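Local coordinates for manganese-binding protein (Chlamydia trachomatis, PDB 6NSI), which binds iron, manganese and nickel ions, with a preference for ferrous iron, and delivers them to the membrane permease of an ABC-type metal importer, at residues A[33-38]-A[258-263]. Residues are numbered along the deposited sequence; the frame is centred on the assembly and turned at random.
Sequences IDPHSY and YSDNVC. With FE (Fe (III) ion), chain B.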
loop_
_atom_site.group_PDB
_atom_site.type_symbol
_atom_site.label_atom_id
_atom_site.label_comp_id
_atom_site.label_asym_id
_atom_site.label_seq_id
_atom_site.Cartn_x
_atom_site.Cartn_y
_atom_site.Cartn_z
ATOM N N ILE A 33 -12.536 -6.340 -0.911
ATOM C CA ILE A 33 -12.766 -5.945 -2.299
ATOM C C ILE A 33 -11.507 -5.314 -2.889
ATOM O O ILE A 33 -10.776 -4.576 -2.218
ATOM C CB ILE A 33 -13.989 -5.012 -2.465
ATOM C CG1 ILE A 33 -15.235 -5.641 -1.828
ATOM C CG2 ILE A 33 -14.242 -4.732 -3.968
ATOM C CD1 ILE A 33 -15.619 -5.155 -0.484
ATOM N N ASP A 34 -11.252 -5.640 -4.155
ATOM C CA ASP A 34 -10.170 -5.089 -4.959
ATOM C C ASP A 34 -10.402 -3.606 -5.218
ATOM O O ASP A 34 -11.317 -3.259 -5.979
ATOM C CB ASP A 34 -10.064 -5.846 -6.278
ATOM C CG ASP A 34 -9.161 -5.153 -7.275
ATOM O OD1 ASP A 34 -8.134 -4.600 -6.828
ATOM O OD2 ASP A 34 -9.460 -5.176 -8.496
ATOM N N PRO A 35 -9.598 -2.708 -4.648
ATOM C CA PRO A 35 -9.808 -1.276 -4.901
ATOM C C PRO A 35 -9.509 -0.884 -6.330
ATOM O O PRO A 35 -10.119 0.068 -6.833
ATOM C CB PRO A 35 -8.836 -0.600 -3.921
ATOM C CG PRO A 35 -7.706 -1.620 -3.787
ATOM C CD PRO A 35 -8.372 -2.974 -3.874
ATOM N N HIS A 36 -8.585 -1.586 -6.994
ATOM C CA HIS A 36 -8.185 -1.224 -8.353
ATOM C C HIS A 36 -9.381 -1.167 -9.293
ATOM O O HIS A 36 -9.448 -0.305 -10.176
ATOM C CB HIS A 36 -7.176 -2.237 -8.899
ATOM C CG HIS A 36 -5.872 -2.256 -8.167
ATOM N ND1 HIS A 36 -4.822 -1.430 -8.499
ATOM C CD2 HIS A 36 -5.439 -3.021 -7.137
ATOM C CE1 HIS A 36 -3.799 -1.676 -7.700
ATOM N NE2 HIS A 36 -4.149 -2.635 -6.862
ATOM N N SER A 37 -10.318 -2.101 -9.141
ATOM C CA SER A 37 -11.429 -2.239 -10.069
ATOM C C SER A 37 -12.758 -1.903 -9.413
ATOM O O SER A 37 -13.815 -2.298 -9.922
ATOM C CB SER A 37 -11.464 -3.652 -10.644
ATOM O OG SER A 37 -11.779 -4.577 -9.620
ATOM N N TYR A 38 -12.722 -1.184 -8.292
ATOM C CA TYR A 38 -13.947 -0.838 -7.595
ATOM C C TYR A 38 -14.831 -0.002 -8.502
ATOM O O TYR A 38 -14.380 0.976 -9.101
ATOM C CB TYR A 38 -13.641 -0.064 -6.320
ATOM C CG TYR A 38 -14.864 0.228 -5.481
ATOM C CD1 TYR A 38 -15.421 -0.747 -4.673
ATOM C CD2 TYR A 38 -15.460 1.481 -5.497
ATOM C CE1 TYR A 38 -16.523 -0.485 -3.896
ATOM C CE2 TYR A 38 -16.567 1.752 -4.725
ATOM C CZ TYR A 38 -17.102 0.762 -3.931
ATOM O OH TYR A 38 -18.210 1.021 -3.151
ATOM N N TYR A 258 -1.322 -8.119 3.655
ATOM C CA TYR A 258 -2.414 -7.243 3.242
ATOM C C TYR A 258 -1.844 -6.225 2.269
ATOM O O TYR A 258 -1.114 -5.316 2.669
ATOM C CB TYR A 258 -3.079 -6.597 4.452
ATOM C CG TYR A 258 -3.821 -7.640 5.251
ATOM C CD1 TYR A 258 -3.134 -8.521 6.091
ATOM C CD2 TYR A 258 -5.196 -7.780 5.140
ATOM C CE1 TYR A 258 -3.808 -9.502 6.811
ATOM C CE2 TYR A 258 -5.869 -8.756 5.854
ATOM C CZ TYR A 258 -5.172 -9.612 6.687
ATOM O OH TYR A 258 -5.854 -10.584 7.399
ATOM N N SER A 259 -2.167 -6.401 0.989
ATOM C CA SER A 259 -1.616 -5.575 -0.077
ATOM C C SER A 259 -2.490 -4.352 -0.359
ATOM O O SER A 259 -2.023 -3.212 -0.299
ATOM C CB SER A 259 -1.483 -6.421 -1.345
ATOM O OG SER A 259 -2.766 -6.917 -1.708
ATOM N N ASP A 260 -3.758 -4.580 -0.694
ATOM C CA ASP A 260 -4.636 -3.528 -1.179
ATOM C C ASP A 260 -5.678 -3.126 -0.146
ATOM O O ASP A 260 -6.572 -2.319 -0.446
ATOM C CB ASP A 260 -5.319 -3.975 -2.470
ATOM C CG ASP A 260 -4.371 -4.006 -3.668
ATOM O OD1 ASP A 260 -3.318 -3.312 -3.661
ATOM O OD2 ASP A 260 -4.698 -4.728 -4.634
ATOM N N ASN A 261 -5.600 -3.678 1.060
ATOM C CA ASN A 261 -6.628 -3.421 2.052
ATOM C C ASN A 261 -5.993 -3.481 3.435
ATOM O O ASN A 261 -4.779 -3.626 3.581
ATOM C CB ASN A 261 -7.802 -4.403 1.911
ATOM C CG ASN A 261 -7.419 -5.854 2.245
ATOM O OD1 ASN A 261 -6.249 -6.235 2.196
ATOM N ND2 ASN A 261 -8.420 -6.671 2.556
ATOM N N VAL A 262 -6.856 -3.364 4.435
ATOM C CA VAL A 262 -6.495 -3.280 5.875
ATOM C C VAL A 262 -7.157 -4.434 6.638
ATOM O O VAL A 262 -8.233 -4.832 6.239
ATOM C CB VAL A 262 -6.992 -1.909 6.367
ATOM C CG1 VAL A 262 -7.538 -1.893 7.780
ATOM C CG2 VAL A 262 -6.013 -0.788 6.102
ATOM N N CYS A 263 -6.505 -4.958 7.675
ATOM C CA CYS A 263 -7.135 -6.007 8.505
ATOM C C CYS A 263 -7.988 -5.329 9.583
ATOM O O CYS A 263 -9.160 -5.180 9.353
ATOM C CB CYS A 263 -6.085 -6.877 9.170
ATOM S SG CYS A 263 -6.789 -8.361 9.923
HETATM FE FE FE B . -2.796 -3.569 -5.625
HETATM O O HOH W 1 -6.746 -6.326 -4.629
#
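His-36 and Asp-260 meet through a ferric ion rather than through a direct hydrogen bond. His-36 ligates through NE2, 2.1 Å from the iron, and the carboxylate chelates with both oxygens, unequally: OD1 of Asp-260 lies 2.0 Å from the metal and OD2 2.4 Å. Ring and carboxylate planes are turned 65° apart, with Asp-260 OD2 at the ring edge. With CG anti to its carbonyl carbon (chi1 -72°), Asp-260 presents both oxygens to the metal while its CB rests on buried Pro-35, whose CD approaches to 3.5 Å; this apolar touch beside the chelate is the tightly packed part. The looser side is at the partly exposed Asp-34, whose OD1 stays 4.1 Å from Asp-260 OD2; one water donates to both oxygens, and the ferric ion, probably with this water, should offset the repulsion between the carboxylates. An Asx turn, Asp-34 OD1 accepting from His-36 N, and Ser-37 OG, 2.6 Å from Asp-34 OD2, form a second shell that holds the main chain at His-36 and so probably steadies its ring. His-102 and His-168 complete a three-histidine, one-aspartate site, as in metal-binding proteins of the solute-binding protein 9 family, whose ion sits between two lobes. The loop 33-38 follows strand 24-27 and leads toward helix 44-50, whereas 258-263 lies in the loop between strand 251-252 and helix 266-280, with Val-262 packed against helices 9-19 and 266-280.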